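Local atomic coordinates of glycosylation Associate Protein 3 (Streptococcus agalactiae serotype V, PDB entry 6OYC), a protein that probably works with partner Gap proteins in the accessory Sec pathway, supporting glycosylation and secretion of surface proteins in this bacterium. Residues C[202-207]-C[237-242]; C[232-237]-C[249-254]. All blocks are in the same frame, centred on the assembly; numbering follows the deposited sequence.

In the fold
Following the chain, residues 202-207 lead from a loop into helix 206-218, after which strand 223-227 and helix 231-243 bring residues 237-242 back against them. Contact 1 thus closes a loop of 29 residues between its segments. Contact 2 starts inside that span, its first segment 232-237 running into A237, which the two contacts share, and ends beyond it at 249-254, closing a shorter loop of 11 residues. The two contacts therefore cross rather than nest. Helix 231-243 serves both: one side receives the loop before helix 206-218, the other packs on the parallel sheet. L203 and I204 also touch A236, so the two contacts, with centres about 10 Å apart, meet on this helix, which lies between loop and sheet.

Contact 1: residues C[202-207]-C[237-242]; sequences SLILPE and ALYYAK
The hydroxyl of Y240 reaches the backbone of L203 and L205 and is gripped from two directions. Its OH donates to L203 O at 2.6 Å and accepts from L205 N at 3.0 Å, the second bond being nearly straight (N-H...O 167°). A tyrosine suits this place because one phenolic oxygen can donate one hydrogen bond and accept another, satisfying a backbone C=O and a backbone N-H of the loop. The aromatic ring supplies the length to span from the helix: with CG anti to the carbonyl carbon (chi1 -66°), it leaves the helix toward the loop.

Beside this polar link, I204 packs on Y239. Its CG2 methyl sits over one ring face, 3.9 Å from the centroid of Y239, a CH-pi contact. The CD1 end of the same isoleucine reaches back to Y239 CB at 3.8 Å, so the two branches of a beta-branched residue follow both ring and stem. Y239 OH turns elsewhere, bonding to E209 and to a bound glycerol.

In the second shell, S202 OG accepts from I204 N at 3.1 Å, an ST turn that probably steadies the backbone presenting L203 O and L205 N. L205 then occupies the N-cap position of helix 206-218. The contact joins the loop leading into that helix, up to its N-cap, to helix 231-243, while Y239 also touches helix 270-281 and L238 touches I251 of strand 248-251.

Contact 2: residues C[232-237]-C[249-254]; sequences QGNFAA and AYINDC
A beta-alpha-beta unit, strand 223-227, helix 231-243 and strand 248-251, brings N234 and A237 against I251 and A249. Segment 232-237 of the helix and strand 249-251 run nearly antiparallel, their axes 8.2 Å apart at closest, as expected when a helix returns the chain to lay the next parallel strand. Small and branched apolar residues fit this spacing: A237 CB meets I251 CG2 at 3.8 Å and A249 CB at 4.2 Å, and the short alanines let the helix settle closely on the sheet.

Where the strand ends, N234 takes over with a polar link. Its ND2 donates both N-H groups, to N252 OD1 at 2.9 Å and to C254 O at 2.8 Å, so the amide nitrogen is held by two bonds that fix its rotation. An asparagine serves well, being short enough to fit between helix and turn while offering two N-H donors. N252 OD1 also accepts a weak bond from C254 N, within the same turn, while N252 ND2 is bonded to Y229 O. The two amide planes stand 65° apart, and the C254 oxygen lies almost exactly in the plane of the N234 amide, whose OD1 rests 3.3 Å from I251 CB.

Contact 1: residues C[202-207]-C[237-242]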
loop_
_atom_site.group_PDB
_atom_site.type_symbol
_atom_site.label_atom_id
_atom_site.label_comp_id
_atom_site.label_asym_id
_atom_site.label_seq_id
_atom_site.Cartn_x
_atom_site.Cartn_y
_atom_site.Cartn_z
ATOM N N SER C 202 -2.748 5.906 2.656
ATOM C CA SER C 202 -3.592 7.000 2.204
ATOM C C SER C 202 -2.767 8.254 1.983
ATOM O O SER C 202 -1.817 8.535 2.723
ATOM C CB SER C 202 -4.698 7.295 3.210
ATOM O OG SER C 202 -5.362 8.500 2.865
ATOM N N LEU C 203 -3.136 9.007 0.951
ATOM C CA LEU C 203 -2.554 10.315 0.704
ATOM C C LEU C 203 -3.560 11.440 0.917
ATOM O O LEU C 203 -3.268 12.593 0.598
ATOM C CB LEU C 203 -1.962 10.358 -0.703
ATOM C CG LEU C 203 -0.781 9.395 -0.787
ATOM C CD1 LEU C 203 -0.245 9.279 -2.210
ATOM C CD2 LEU C 203 0.313 9.831 0.176
ATOM N N ILE C 204 -4.741 11.127 1.439
ATOM C CA ILE C 204 -5.695 12.133 1.882
ATOM C C ILE C 204 -5.404 12.352 3.360
ATOM O O ILE C 204 -5.818 11.562 4.207
ATOM C CB ILE C 204 -7.134 11.685 1.632
ATOM C CG1 ILE C 204 -7.338 11.491 0.131
ATOM C CG2 ILE C 204 -8.134 12.684 2.221
ATOM C CD1 ILE C 204 -8.688 11.002 -0.260
ATOM N N LEU C 205 -4.640 13.399 3.666
ATOM C CA LEU C 205 -4.095 13.592 5.008
ATOM C C LEU C 205 -4.467 14.971 5.537
ATOM O O LEU C 205 -4.160 15.993 4.892
ATOM C CB LEU C 205 -2.574 13.423 5.003
ATOM C CG LEU C 205 -2.146 12.039 4.519
ATOM C CD1 LEU C 205 -0.648 11.959 4.322
ATOM C CD2 LEU C 205 -2.647 10.954 5.482
ATOM N N PRO C 206 -5.103 15.046 6.709
ATOM C CA PRO C 206 -5.438 16.353 7.296
ATOM C C PRO C 206 -4.248 17.283 7.407
ATOM O O PRO C 206 -4.416 18.505 7.269
ATOM C CB PRO C 206 -5.993 15.981 8.676
ATOM C CG PRO C 206 -6.493 14.567 8.516
ATOM C CD PRO C 206 -5.534 13.919 7.555
ATOM N N GLU C 207 -3.043 16.741 7.614
ATOM C CA GLU C 207 -1.859 17.593 7.713
ATOM C C GLU C 207 -1.424 18.134 6.354
ATOM O O GLU C 207 -0.784 19.188 6.287
ATOM C CB GLU C 207 -0.712 16.840 8.388
ATOM C CG GLU C 207 -0.836 16.815 9.908
ATOM C CD GLU C 207 -1.509 18.086 10.476
ATOM O OE1 GLU C 207 -0.823 19.131 10.596
ATOM O OE2 GLU C 207 -2.724 18.040 10.812
ATOM N N ALA C 237 -5.341 13.239 -5.117
ATOM C CA ALA C 237 -5.313 14.412 -5.990
ATOM C C ALA C 237 -6.719 14.849 -6.382
ATOM O O ALA C 237 -7.008 16.049 -6.432
ATOM C CB ALA C 237 -4.475 14.130 -7.238
ATOM N N LEU C 238 -7.611 13.897 -6.663
ATOM C CA LEU C 238 -8.990 14.262 -6.969
ATOM C C LEU C 238 -9.635 14.963 -5.784
ATOM O O LEU C 238 -10.409 15.912 -5.955
ATOM C CB LEU C 238 -9.804 13.022 -7.346
ATOM C CG LEU C 238 -9.500 12.313 -8.667
ATOM C CD1 LEU C 238 -10.195 10.963 -8.668
ATOM C CD2 LEU C 238 -9.936 13.150 -9.864
ATOM N N TYR C 239 -9.324 14.500 -4.570
ATOM C CA TYR C 239 -9.935 15.051 -3.368
ATOM C C TYR C 239 -9.436 16.467 -3.103
ATOM O O TYR C 239 -10.223 17.375 -2.805
ATOM C CB TYR C 239 -9.634 14.140 -2.178
ATOM C CG TYR C 239 -9.933 14.771 -0.842
ATOM C CD1 TYR C 239 -11.195 14.655 -0.262
ATOM C CD2 TYR C 239 -8.959 15.484 -0.160
ATOM C CE1 TYR C 239 -11.474 15.230 0.969
ATOM C CE2 TYR C 239 -9.227 16.068 1.061
ATOM C CZ TYR C 239 -10.486 15.940 1.624
ATOM O OH TYR C 239 -10.743 16.520 2.850
ATOM N N TYR C 240 -8.123 16.666 -3.187
ATOM C CA TYR C 240 -7.578 18.003 -3.010
ATOM C C TYR C 240 -8.165 18.977 -4.036
ATOM O O TYR C 240 -8.508 20.115 -3.691
ATOM C CB TYR C 240 -6.047 17.947 -3.077
ATOM C CG TYR C 240 -5.442 17.172 -1.913
ATOM C CD1 TYR C 240 -5.901 17.369 -0.618
ATOM C CD2 TYR C 240 -4.437 16.230 -2.109
ATOM C CE1 TYR C 240 -5.371 16.670 0.448
ATOM C CE2 TYR C 240 -3.894 15.526 -1.038
ATOM C CZ TYR C 240 -4.372 15.747 0.237
ATOM O OH TYR C 240 -3.868 15.061 1.319
ATOM N N ALA C 241 -8.336 18.532 -5.291
ATOM C CA ALA C 241 -8.871 19.418 -6.318
ATOM C C ALA C 241 -10.317 19.802 -6.034
ATOM O O ALA C 241 -10.741 20.906 -6.389
ATOM C CB ALA C 241 -8.762 18.781 -7.701
ATOM N N LYS C 242 -11.086 18.929 -5.390
ATOM C CA LYS C 242 -12.448 19.320 -5.081
ATOM C C LYS C 242 -12.487 20.301 -3.914
ATOM O O LYS C 242 -13.328 21.207 -3.893
ATOM C CB LYS C 242 -13.290 18.079 -4.806
ATOM C CG LYS C 242 -14.528 18.314 -3.978
ATOM C CD LYS C 242 -15.743 18.597 -4.841
ATOM C CE LYS C 242 -17.012 18.715 -3.962
ATOM N NZ LYS C 242 -18.282 18.926 -4.742
#

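Contact 2: residues C[232-237]-C[249-254]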
loop_
_atom_site.group_PDB
_atom_site.type_symbol
_atom_site.label_atom_id
_atom_site.label_comp_id
_atom_site.label_asym_id
_atom_site.label_seq_id
_atom_site.Cartn_x
_atom_site.Cartn_y
_atom_site.Cartn_z
ATOM N N GLN C 232 -3.524 5.567 -4.969
ATOM C CA GLN C 232 -3.873 6.397 -3.817
ATOM C C GLN C 232 -3.560 7.872 -4.060
ATOM O O GLN C 232 -4.310 8.748 -3.608
ATOM C CB GLN C 232 -3.164 5.895 -2.562
ATOM C CG GLN C 232 -3.797 4.622 -1.952
ATOM C CD GLN C 232 -5.238 4.829 -1.515
ATOM O OE1 GLN C 232 -5.560 5.835 -0.894
ATOM N NE2 GLN C 232 -6.115 3.883 -1.847
ATOM N N GLY C 233 -2.464 8.166 -4.771
ATOM C CA GLY C 233 -2.176 9.550 -5.122
ATOM C C GLY C 233 -3.213 10.133 -6.067
ATOM O O GLY C 233 -3.662 11.268 -5.890
ATOM N N ASN C 234 -3.588 9.373 -7.101
ATOM C CA ASN C 234 -4.624 9.845 -8.015
ATOM C C ASN C 234 -5.914 10.120 -7.258
ATOM O O ASN C 234 -6.602 11.107 -7.524
ATOM C CB ASN C 234 -4.882 8.820 -9.126
ATOM C CG ASN C 234 -3.708 8.652 -10.076
ATOM O OD1 ASN C 234 -2.970 9.586 -10.347
ATOM N ND2 ASN C 234 -3.546 7.445 -10.596
ATOM N N PHE C 235 -6.253 9.253 -6.305
ATOM C CA PHE C 235 -7.462 9.450 -5.513
ATOM C C PHE C 235 -7.343 10.692 -4.640
ATOM O O PHE C 235 -8.239 11.542 -4.627
ATOM C CB PHE C 235 -7.719 8.212 -4.662
ATOM C CG PHE C 235 -9.060 8.192 -3.997
ATOM C CD1 PHE C 235 -10.206 8.517 -4.703
ATOM C CD2 PHE C 235 -9.179 7.805 -2.671
ATOM C CE1 PHE C 235 -11.448 8.489 -4.087
ATOM C CE2 PHE C 235 -10.418 7.760 -2.052
ATOM C CZ PHE C 235 -11.553 8.115 -2.762
ATOM N N ALA C 236 -6.237 10.811 -3.899
ATOM C CA ALA C 236 -6.000 12.007 -3.102
ATOM C C ALA C 236 -6.014 13.270 -3.961
ATOM O O ALA C 236 -6.635 14.274 -3.585
ATOM C CB ALA C 236 -4.675 11.881 -2.353
ATOM N N ALA C 237 -5.341 13.239 -5.117
ATOM C CA ALA C 237 -5.313 14.412 -5.990
ATOM C C ALA C 237 -6.719 14.849 -6.382
ATOM O O ALA C 237 -7.008 16.049 -6.432
ATOM C CB ALA C 237 -4.475 14.130 -7.238
ATOM N N ALA C 249 -5.106 19.396 -10.535
ATOM C CA ALA C 249 -4.690 18.023 -10.316
ATOM C C ALA C 249 -4.249 17.422 -11.640
ATOM O O ALA C 249 -4.911 17.606 -12.666
ATOM C CB ALA C 249 -5.829 17.193 -9.715
ATOM N N TYR C 250 -3.133 16.701 -11.614
ATOM C CA TYR C 250 -2.685 15.911 -12.758
ATOM C C TYR C 250 -2.622 14.453 -12.324
ATOM O O TYR C 250 -1.838 14.098 -11.434
ATOM C CB TYR C 250 -1.341 16.419 -13.280
ATOM C CG TYR C 250 -1.465 17.825 -13.842
ATOM C CD1 TYR C 250 -1.347 18.937 -13.012
ATOM C CD2 TYR C 250 -1.742 18.037 -15.191
ATOM C CE1 TYR C 250 -1.477 20.215 -13.512
ATOM C CE2 TYR C 250 -1.881 19.312 -15.696
ATOM C CZ TYR C 250 -1.745 20.393 -14.853
ATOM O OH TYR C 250 -1.870 21.660 -15.350
ATOM N N ILE C 251 -3.476 13.623 -12.927
ATOM C CA ILE C 251 -3.552 12.197 -12.632
ATOM C C ILE C 251 -3.405 11.413 -13.929
ATOM O O ILE C 251 -3.775 11.890 -15.006
ATOM C CB ILE C 251 -4.877 11.822 -11.932
ATOM C CG1 ILE C 251 -6.068 12.046 -12.875
ATOM C CG2 ILE C 251 -5.031 12.591 -10.640
ATOM C CD1 ILE C 251 -7.334 11.417 -12.389
ATOM N N ASN C 252 -2.866 10.196 -13.822
ATOM C CA ASN C 252 -2.702 9.326 -14.981
ATOM C C ASN C 252 -3.750 8.213 -15.062
ATOM O O ASN C 252 -3.555 7.253 -15.816
ATOM C CB ASN C 252 -1.290 8.727 -15.001
ATOM C CG ASN C 252 -1.029 7.803 -13.833
ATOM O OD1 ASN C 252 -1.903 7.575 -12.994
ATOM N ND2 ASN C 252 0.183 7.253 -13.773
ATOM N N ASP C 253 -4.837 8.305 -14.284
ATOM C CA ASP C 253 -5.987 7.412 -14.415
ATOM C C ASP C 253 -5.668 5.962 -14.022
ATOM O O ASP C 253 -6.311 5.029 -14.500
ATOM C CB ASP C 253 -6.568 7.460 -15.835
ATOM C CG ASP C 253 -7.030 8.866 -16.243
ATOM O OD1 ASP C 253 -7.641 9.568 -15.413
ATOM O OD2 ASP C 253 -6.783 9.271 -17.395
ATOM N N CYS C 254 -4.683 5.742 -13.161
ATOM C CA CYS C 254 -4.432 4.418 -12.606
ATOM C C CYS C 254 -5.169 4.304 -11.278
ATOM O O CYS C 254 -4.845 5.017 -10.316
ATOM C CB CYS C 254 -2.936 4.178 -12.417
ATOM S SG CYS C 254 -2.061 4.030 -13.973
#